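Local structure of ribosomal protein S2-related protein (Deinococcus radiodurans, 2JH3) at residues A[295-300]-A[370-375]; A[346-351]-A[422-427]. The protein binds a [4Fe-4S] cluster and, with its chelatase-like fold, may act as a sirohydrochlorin ferrochelatase. All coordinates share one frame; numbering follows the deposited sequence.

Interaction 1: residues A[295-300]-A[370-375]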
ATOM      1  N   GLY A 295      -4.461  14.994  -6.496  1.00 18.93           N
ATOM      2  CA  GLY A 295      -4.001  13.684  -5.990  1.00 16.83           C
ATOM      3  C   GLY A 295      -2.550  13.503  -6.359  1.00 16.41           C
ATOM      4  O   GLY A 295      -1.688  14.296  -5.986  1.00 15.79           O
ATOM      5  N   GLU A 296      -2.254  12.436  -7.109  1.00 15.61           N
ATOM      6  CA  GLU A 296      -0.920  12.082  -7.510  1.00 16.48           C
ATOM      7  C   GLU A 296      -0.601  12.480  -8.962  1.00 16.58           C
ATOM      8  O   GLU A 296       0.424  12.013  -9.518  1.00 18.23           O
ATOM      9  CB  GLU A 296      -0.742  10.576  -7.414  1.00 16.00           C
ATOM     10  CG  GLU A 296      -0.663   9.976  -5.981  1.00 16.52           C
ATOM     11  CD  GLU A 296      -0.254   8.438  -6.000  1.00 17.25           C
ATOM     12  OE1 GLU A 296      -1.130   7.593  -6.310  1.00 20.66           O
ATOM     13  OE2 GLU A 296       0.900   8.097  -5.606  1.00 20.77           O
ATOM     14  N   VAL A 297      -1.383  13.397  -9.507  1.00 16.23           N
ATOM     15  CA  VAL A 297      -1.231  13.862 -10.879  1.00 17.64           C
ATOM     16  C   VAL A 297      -0.920  15.337 -11.007  1.00 15.67           C
ATOM     17  O   VAL A 297      -1.493  16.183 -10.312  1.00 13.84           O
ATOM     18  CB  VAL A 297      -2.486  13.493 -11.735  1.00 18.11           C
ATOM     19  CG1 VAL A 297      -2.450  14.041 -13.166  1.00 22.28           C
ATOM     20  CG2 VAL A 297      -2.522  12.016 -11.822  1.00 20.38           C
ATOM     21  N   LEU A 298       0.043  15.614 -11.886  1.00 15.35           N
ATOM     22  CA  LEU A 298       0.509  16.940 -12.236  1.00 17.71           C
ATOM     23  C   LEU A 298      -0.144  17.315 -13.582  1.00 19.10           C
ATOM     24  O   LEU A 298      -0.027  16.572 -14.553  1.00 21.12           O
ATOM     25  CB  LEU A 298       2.041  16.987 -12.368  1.00 17.91           C
ATOM     26  CG  LEU A 298       2.646  18.370 -12.681  1.00 19.02           C
ATOM     27  CD1 LEU A 298       2.349  19.336 -11.668  1.00 20.45           C
ATOM     28  CD2 LEU A 298       4.136  18.270 -12.849  1.00 20.29           C
ATOM     29  N   LEU A 299      -0.899  18.418 -13.596  1.00 19.16           N
ATOM     30  CA  LEU A 299      -1.626  18.890 -14.781  1.00 20.52           C
ATOM     31  C   LEU A 299      -0.962  20.225 -15.234  1.00 22.13           C
ATOM     32  O   LEU A 299      -0.907  21.166 -14.446  1.00 22.87           O
ATOM     33  CB  LEU A 299      -3.093  19.040 -14.393  1.00 20.12           C
ATOM     34  CG  LEU A 299      -4.133  19.472 -15.429  1.00 20.71           C
ATOM     35  CD1 LEU A 299      -4.013  18.695 -16.799  1.00 23.39           C
ATOM     36  CD2 LEU A 299      -5.531  19.369 -14.854  1.00 23.08           C
ATOM     37  N   THR A 300      -0.401  20.255 -16.471  1.00 23.24           N
ATOM     38  CA  THR A 300       0.454  21.334 -16.983  1.00 22.64           C
ATOM     39  C   THR A 300      -0.180  21.810 -18.321  1.00 23.61           C
ATOM     40  O   THR A 300      -0.532  20.982 -19.152  1.00 23.34           O
ATOM     41  CB  THR A 300       1.844  20.825 -17.286  1.00 23.12           C
ATOM     42  OG1 THR A 300       2.344  20.118 -16.148  1.00 27.56           O
ATOM     43  CG2 THR A 300       2.804  21.955 -17.522  1.00 25.49           C
ATOM     44  N   LEU A 370     -12.174   9.440 -16.331  1.00 19.32           N
ATOM     45  CA  LEU A 370     -11.782   8.073 -16.286  1.00 19.78           C
ATOM     46  C   LEU A 370     -10.583   7.807 -15.312  1.00 20.11           C
ATOM     47  O   LEU A 370     -10.421   6.692 -14.851  1.00 22.59           O
ATOM     48  CB  LEU A 370     -11.459   7.570 -17.704  1.00 19.01           C
ATOM     49  CG  LEU A 370     -12.600   7.548 -18.744  1.00 17.84           C
ATOM     50  CD1 LEU A 370     -12.127   7.144 -20.115  1.00 19.73           C
ATOM     51  CD2 LEU A 370     -13.864   6.715 -18.296  1.00 19.85           C
ATOM     52  N   LEU A 371      -9.707   8.783 -15.124  1.00 19.78           N
ATOM     53  CA  LEU A 371      -8.517   8.656 -14.309  1.00 19.14           C
ATOM     54  C   LEU A 371      -8.859   8.672 -12.819  1.00 18.52           C
ATOM     55  O   LEU A 371      -8.418   7.844 -12.011  1.00 17.17           O
ATOM     56  CB  LEU A 371      -7.603   9.834 -14.582  1.00 19.17           C
ATOM     57  CG  LEU A 371      -6.342   9.912 -13.674  1.00 19.38           C
ATOM     58  CD1 LEU A 371      -5.416   8.802 -13.863  1.00 19.09           C
ATOM     59  CD2 LEU A 371      -5.594  11.183 -13.995  1.00 20.37           C
ATOM     60  N   TYR A 372      -9.692   9.648 -12.468  1.00 17.03           N
ATOM     61  CA  TYR A 372     -10.127   9.829 -11.094  1.00 17.17           C
ATOM     62  C   TYR A 372     -11.656  10.088 -11.026  1.00 16.86           C
ATOM     63  O   TYR A 372     -12.098  11.195 -10.772  1.00 19.12           O
ATOM     64  CB  TYR A 372      -9.395  11.014 -10.428  1.00 17.54           C
ATOM     65  CG  TYR A 372      -7.958  10.841  -9.902  1.00 15.55           C
ATOM     66  CD1 TYR A 372      -7.644   9.848  -8.969  1.00 17.74           C
ATOM     67  CD2 TYR A 372      -6.956  11.721 -10.271  1.00 19.71           C
ATOM     68  CE1 TYR A 372      -6.397   9.729  -8.454  1.00 15.31           C
ATOM     69  CE2 TYR A 372      -5.657  11.605  -9.763  1.00 16.85           C
ATOM     70  CZ  TYR A 372      -5.403  10.630  -8.788  1.00 14.72           C
ATOM     71  OH  TYR A 372      -4.136  10.404  -8.223  1.00 16.99           O
ATOM     72  N   PRO A 373     -12.463   9.049 -11.209  1.00 16.68           N
ATOM     73  CA  PRO A 373     -13.936   9.169 -11.210  1.00 18.34           C
ATOM     74  C   PRO A 373     -14.514   9.874 -10.011  1.00 18.73           C
ATOM     75  O   PRO A 373     -14.167   9.550  -8.900  1.00 18.58           O
ATOM     76  CB  PRO A 373     -14.393   7.725 -11.199  1.00 19.92           C
ATOM     77  CG  PRO A 373     -13.334   7.022 -11.750  1.00 18.05           C
ATOM     78  CD  PRO A 373     -12.072   7.655 -11.428  1.00 17.96           C
ATOM     79  N   ALA A 374     -15.350  10.887 -10.296  1.00 18.32           N
ATOM     80  CA  ALA A 374     -16.141  11.626  -9.336  1.00 19.06           C
ATOM     81  C   ALA A 374     -15.389  12.593  -8.462  1.00 18.32           C
ATOM     82  O   ALA A 374     -16.011  13.335  -7.753  1.00 21.08           O
ATOM     83  CB  ALA A 374     -17.046  10.692  -8.447  1.00 17.69           C
ATOM     84  N   VAL A 375     -14.064  12.623  -8.571  1.00 19.04           N
ATOM     85  CA  VAL A 375     -13.259  13.451  -7.733  1.00 20.26           C
ATOM     86  C   VAL A 375     -13.514  14.943  -8.016  1.00 20.30           C
ATOM     87  O   VAL A 375     -13.569  15.743  -7.119  1.00 19.74           O
ATOM     88  CB  VAL A 375     -11.756  13.030  -7.862  1.00 19.26           C
ATOM     89  CG1 VAL A 375     -10.858  14.023  -7.242  1.00 23.55           C
ATOM     90  CG2 VAL A 375     -11.519  11.665  -7.220  1.00 22.42           C
TER
HETATM   91  O   HOH W   1      -3.678   8.263  -6.781  1.00 18.53           O

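Interaction 2: residues A[346-351]-A[422-427]. With SF4 (iron/sulfur cluster), chain E.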
ATOM      1  N   ARG A 346      -9.671   4.279  -7.523  1.00 16.57           N
ATOM      2  CA  ARG A 346      -8.625   4.980  -8.271  1.00 16.22           C
ATOM      3  C   ARG A 346      -7.982   6.082  -7.461  1.00 17.10           C
ATOM      4  O   ARG A 346      -6.980   6.624  -7.854  1.00 17.67           O
ATOM      5  CB  ARG A 346      -9.219   5.480  -9.610  1.00 18.42           C
ATOM      6  CG  ARG A 346      -9.211   4.380 -10.704  1.00 16.36           C
ATOM      7  CD  ARG A 346      -9.928   4.711 -11.994  1.00 15.80           C
ATOM      8  NE  ARG A 346      -9.428   3.888 -13.093  1.00 20.08           N
ATOM      9  CZ  ARG A 346      -8.315   4.085 -13.772  1.00 15.86           C
ATOM     10  NH1 ARG A 346      -7.987   3.219 -14.717  1.00 20.41           N
ATOM     11  NH2 ARG A 346      -7.600   5.208 -13.650  1.00 18.33           N
ATOM     12  N   THR A 347      -8.595   6.486  -6.353  1.00 17.21           N
ATOM     13  CA  THR A 347      -7.974   7.417  -5.397  1.00 16.58           C
ATOM     14  C   THR A 347      -6.960   6.776  -4.393  1.00 17.29           C
ATOM     15  O   THR A 347      -6.462   7.457  -3.535  1.00 17.71           O
ATOM     16  CB  THR A 347      -9.000   8.140  -4.590  1.00 16.84           C
ATOM     17  OG1 THR A 347      -9.980   7.246  -4.036  1.00 14.70           O
ATOM     18  CG2 THR A 347      -9.705   9.141  -5.478  1.00 17.69           C
ATOM     19  N   TRP A 348      -6.714   5.484  -4.521  1.00 16.87           N
ATOM     20  CA  TRP A 348      -5.672   4.850  -3.747  1.00 16.52           C
ATOM     21  C   TRP A 348      -4.333   5.403  -4.165  1.00 17.35           C
ATOM     22  O   TRP A 348      -4.130   5.749  -5.335  1.00 16.30           O
ATOM     23  CB  TRP A 348      -5.746   3.302  -3.815  1.00 16.67           C
ATOM     24  CG  TRP A 348      -6.699   2.795  -2.824  1.00 17.89           C
ATOM     25  CD1 TRP A 348      -7.838   3.434  -2.388  1.00 17.20           C
ATOM     26  CD2 TRP A 348      -6.679   1.540  -2.177  1.00 15.92           C
ATOM     27  NE1 TRP A 348      -8.471   2.671  -1.465  1.00 18.95           N
ATOM     28  CE2 TRP A 348      -7.761   1.517  -1.290  1.00 17.89           C
ATOM     29  CE3 TRP A 348      -5.760   0.480  -2.152  1.00 20.24           C
ATOM     30  CZ2 TRP A 348      -8.037   0.405  -0.468  1.00 21.13           C
ATOM     31  CZ3 TRP A 348      -5.994  -0.588  -1.324  1.00 20.15           C
ATOM     32  CH2 TRP A 348      -7.111  -0.622  -0.475  1.00 18.70           C
ATOM     33  N   ARG A 349      -3.453   5.596  -3.181  1.00 16.79           N
ATOM     34  CA  ARG A 349      -2.096   6.116  -3.388  1.00 16.50           C
ATOM     35  C   ARG A 349      -1.176   5.077  -4.034  1.00 16.86           C
ATOM     36  O   ARG A 349      -0.054   4.720  -3.533  1.00 18.30           O
ATOM     37  CB  ARG A 349      -1.559   6.627  -2.062  1.00 16.59           C
ATOM     38  CG  ARG A 349      -0.497   7.784  -2.172  1.00 18.41           C
ATOM     39  CD  ARG A 349       0.437   7.845  -0.948  1.00 19.59           C
ATOM     40  NE  ARG A 349      -0.387   8.125   0.249  1.00 18.78           N
ATOM     41  CZ  ARG A 349       0.093   8.437   1.450  1.00 19.60           C
ATOM     42  NH1 ARG A 349       1.385   8.487   1.631  1.00 19.75           N
ATOM     43  NH2 ARG A 349      -0.717   8.646   2.460  1.00 17.62           N
ATOM     44  N   THR A 350      -1.594   4.592  -5.211  1.00 17.25           N
ATOM     45  CA  THR A 350      -0.946   3.479  -5.901  1.00 15.98           C
ATOM     46  C   THR A 350      -0.876   3.716  -7.393  1.00 16.72           C
ATOM     47  O   THR A 350      -0.629   2.785  -8.123  1.00 17.00           O
ATOM     48  CB  THR A 350      -1.710   2.201  -5.655  1.00 16.08           C
ATOM     49  OG1 THR A 350      -3.020   2.385  -6.163  1.00 17.56           O
ATOM     50  CG2 THR A 350      -1.770   1.874  -4.147  1.00 14.52           C
ATOM     51  N   LEU A 351      -0.958   4.984  -7.846  1.00 17.24           N
ATOM     52  CA  LEU A 351      -0.930   5.318  -9.258  1.00 17.23           C
ATOM     53  C   LEU A 351       0.463   4.953  -9.693  1.00 17.24           C
ATOM     54  O   LEU A 351       1.397   5.239  -9.012  1.00 16.68           O
ATOM     55  CB  LEU A 351      -1.173   6.802  -9.482  1.00 18.14           C
ATOM     56  CG  LEU A 351      -1.514   7.333 -10.853  1.00 18.03           C
ATOM     57  CD1 LEU A 351      -2.806   6.807 -11.197  1.00 22.70           C
ATOM     58  CD2 LEU A 351      -1.516   8.843 -10.818  1.00 17.75           C
ATOM     59  N   CYS A 422      -8.641   2.475   4.591  1.00 18.06           N
ATOM     60  CA  CYS A 422      -8.660   3.826   4.073  1.00 19.29           C
ATOM     61  C   CYS A 422      -7.291   4.534   4.101  1.00 19.54           C
ATOM     62  O   CYS A 422      -7.079   5.545   3.409  1.00 17.31           O
ATOM     63  CB  CYS A 422      -9.679   4.658   4.812  1.00 18.60           C
ATOM     64  SG  CYS A 422     -11.375   4.079   4.666  1.00 19.60           S
ATOM     65  N   ALA A 423      -6.355   3.984   4.894  1.00 19.03           N
ATOM     66  CA  ALA A 423      -4.974   4.479   4.887  1.00 18.45           C
ATOM     67  C   ALA A 423      -4.312   4.438   3.555  1.00 18.34           C
ATOM     68  O   ALA A 423      -3.335   5.179   3.298  1.00 18.45           O
ATOM     69  CB  ALA A 423      -4.172   3.744   5.906  1.00 18.65           C
ATOM     70  N   SER A 424      -4.786   3.552   2.684  1.00 17.40           N
ATOM     71  CA  SER A 424      -4.285   3.495   1.321  1.00 19.06           C
ATOM     72  C   SER A 424      -4.848   4.543   0.385  1.00 18.66           C
ATOM     73  O   SER A 424      -4.345   4.721  -0.744  1.00 18.23           O
ATOM     74  CB  SER A 424      -4.550   2.095   0.753  1.00 20.16           C
ATOM     75  OG  SER A 424      -3.654   1.151   1.335  1.00 21.33           O
ATOM     76  N   CYS A 425      -5.895   5.221   0.832  1.00 16.23           N
ATOM     77  CA  CYS A 425      -6.704   6.076   0.004  1.00 16.11           C
ATOM     78  C   CYS A 425      -6.325   7.546   0.152  1.00 16.78           C
ATOM     79  O   CYS A 425      -6.009   7.993   1.262  1.00 16.49           O
ATOM     80  CB  CYS A 425      -8.175   5.913   0.425  1.00 16.25           C
ATOM     81  SG  CYS A 425      -9.359   6.485  -0.824  1.00 15.21           S
ATOM     82  N   LEU A 426      -6.398   8.319  -0.914  1.00 16.64           N
ATOM     83  CA  LEU A 426      -6.296   9.809  -0.813  1.00 16.72           C
ATOM     84  C   LEU A 426      -7.442  10.533  -0.088  1.00 17.58           C
ATOM     85  O   LEU A 426      -7.330  11.682   0.409  1.00 18.48           O
ATOM     86  CB  LEU A 426      -6.201  10.373  -2.213  1.00 19.32           C
ATOM     87  CG  LEU A 426      -4.847  10.622  -2.962  1.00 23.76           C
ATOM     88  CD1 LEU A 426      -3.657  10.118  -2.335  1.00 23.68           C
ATOM     89  CD2 LEU A 426      -4.886  10.405  -4.512  1.00 25.73           C
ATOM     90  N   ARG A 427      -8.599   9.916  -0.123  1.00 16.46           N
ATOM     91  CA  ARG A 427      -9.818  10.564   0.329  1.00 17.06           C
ATOM     92  C   ARG A 427      -9.920  10.606   1.843  1.00 17.56           C
ATOM     93  O   ARG A 427      -9.198   9.866   2.563  1.00 16.68           O
ATOM     94  CB  ARG A 427     -11.029   9.837  -0.264  1.00 16.23           C
ATOM     95  CG  ARG A 427     -11.174  10.022  -1.731  1.00 15.03           C
ATOM     96  CD  ARG A 427     -12.455   9.350  -2.186  1.00 17.89           C
ATOM     97  NE  ARG A 427     -13.002   9.769  -3.507  1.00 17.90           N
ATOM     98  CZ  ARG A 427     -13.163   9.031  -4.593  1.00 18.81           C
ATOM     99  NH1 ARG A 427     -13.827   9.523  -5.623  1.00 18.36           N
ATOM    100  NH2 ARG A 427     -12.799   7.755  -4.621  1.00 20.38           N
TER
HETATM  101 FE1  SF4 E 650     -13.737   6.135   0.966  1.00 17.29          FE
HETATM  102 FE2  SF4 E 650     -13.085   3.634   0.133  1.00 19.25          FE
HETATM  103 FE3  SF4 E 650     -11.262   5.631   0.072  1.00 17.78          FE
HETATM  104 FE4  SF4 E 650     -12.058   4.592   2.471  1.00 19.42          FE
HETATM  105  S1  SF4 E 650     -10.900   3.452   0.807  1.00 16.84           S
HETATM  106  S2  SF4 E 650     -11.840   6.836   1.993  1.00 17.98           S
HETATM  107  S3  SF4 E 650     -14.302   4.173   2.048  1.00 17.29           S
HETATM  108  S4  SF4 E 650     -13.141   5.505  -1.248  1.00 18.98           S
HETATM  109  O   HOH W   2      -3.077   7.368   1.546  1.00 20.60           O
HETATM  110  O   HOH W   3      -1.381   3.204  -0.946  1.00 46.09           O

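Interaction 1: residues A[295-300]-A[370-375]
Hydrogen bonding centres on one phenol oxygen. Glu-296 N donates to Tyr-372 OH over 3.0 Å with an almost straight N-H...O angle of 165°, so the hydroxyl accepts from the backbone N-H and donates to water 1, 2.6 Å from Tyr-372 OH. That water lies in the plane of the ring, at its edge, and donates in turn to Glu-296 OE1 at 2.7 Å. The phenol is therefore gripped twice by one residue, directly through the amide and indirectly through the carboxylate. Tyrosine suits the site because its rigid ring carries a polar tip across buried ground from the end of helix 361-371, CG lying beside the backbone N (chi1 -79°).

The two segments belong to the DR2241 stabilising domain, where strand 297-302 pairs with strand 305-310 in a mixed sheet and helix 361-371 packs on it; the contact joins the start of that strand to the residue at which the helix unwinds. Gly-295 precedes the strand with a positive phi of 58°, and a beta carbon there would collide with the phenol oxygen.

Apolar packing fills the space next to the polar group. Val-297 turns CG2 beside its backbone N, and this one methyl meets Leu-371 CD2 tip to tip at 3.9 Å and Tyr-372 CE2 at 3.8 Å, the valine and the tyrosine sliding past each other in opposite directions. Compact branched residues suit this buried interface.

Ionic pairing engages the other carboxylate oxygen, Glu-296 OE2, which forms a salt bridge with Arg-349 of the second subunit, while Glu-296 OE1 also accepts from Leu-351 N.

Interaction 2: residues A[346-351]-A[422-427]
Two backbone hydrogen bonds tie loops 346-351 and 422-427 together on either side of a single beta bridge between Trp-348 and Cys-425. Leu-426 N donates to Thr-347 O over 2.8 Å, approaching from above the carbonyl plane, and Arg-349 N donates to Ser-424 O over 2.7 Å, nearly along the C=O axis. Ser-424 O also receives a CA-H...O contact from Trp-348.

A water and charged partners serve further polar groups. Water 2 accepts from Arg-349 NH2 and donates to Ala-423 O, with a weak bond to Cys-425 O. Arg-349, long enough to cross the subunit interface, gives NH1 to Leu-351 O of the second subunit. Arg-427 NH2 forms a salt bridge with Glu-52 and lies 2.9 Å from Thr-347 OG1, while Thr-347 CG2 lies over one face of the guanidinium, near its rim. Small and branched, threonine can present a methyl and a hydroxyl to the same group.

The indole of Trp-348 provides a broad platform: Ser-424 CB sits over its six-membered ring, 3.5 Å from the centroid and 11° off the normal, a CH-pi contact. At the indole edge, Trp-348 NE1 lies 3.4 Å from cluster S1.

Cys-425 SG binds FE3 at 2.3 Å and also accepts an N-H...S bond from Arg-427 N (3.6 Å), which, with the nearby arginine charge, probably steadies the thiolate's negative charge. Cys-422 SG binds FE4. A type I turn, closed by Cys-425 N to Cys-422 O, brings both sulfurs to one cluster, the CxxC arrangement common in [4Fe-4S] sites, completed here by Cys-450 and Cys-454.

Overall arrangement
Both contacts are buried but differ in chemistry. Interaction 1 lies wholly within the stabilising domain and joins sheet to helix end through side chains and one water. Interaction 2 is larger, loop against loop: backbone bonds and the packing of Thr-347 and Trp-348 join that domain to the cluster loop, whose cysteines bind the cluster. The centres of interactions 1 and 2 lie about 12 Å apart. They meet directly: Arg-346 NH2 reaches Leu-371 O, and Arg-346 O touches Tyr-372 CE1. Thr-347 lies between Tyr-372 and the cluster, whose nearest atom is about 10 Å from the tyrosine side chain. Both touch the second subunit, partly through Glu-296/Arg-349 pairs, and interaction 2 has further partners there.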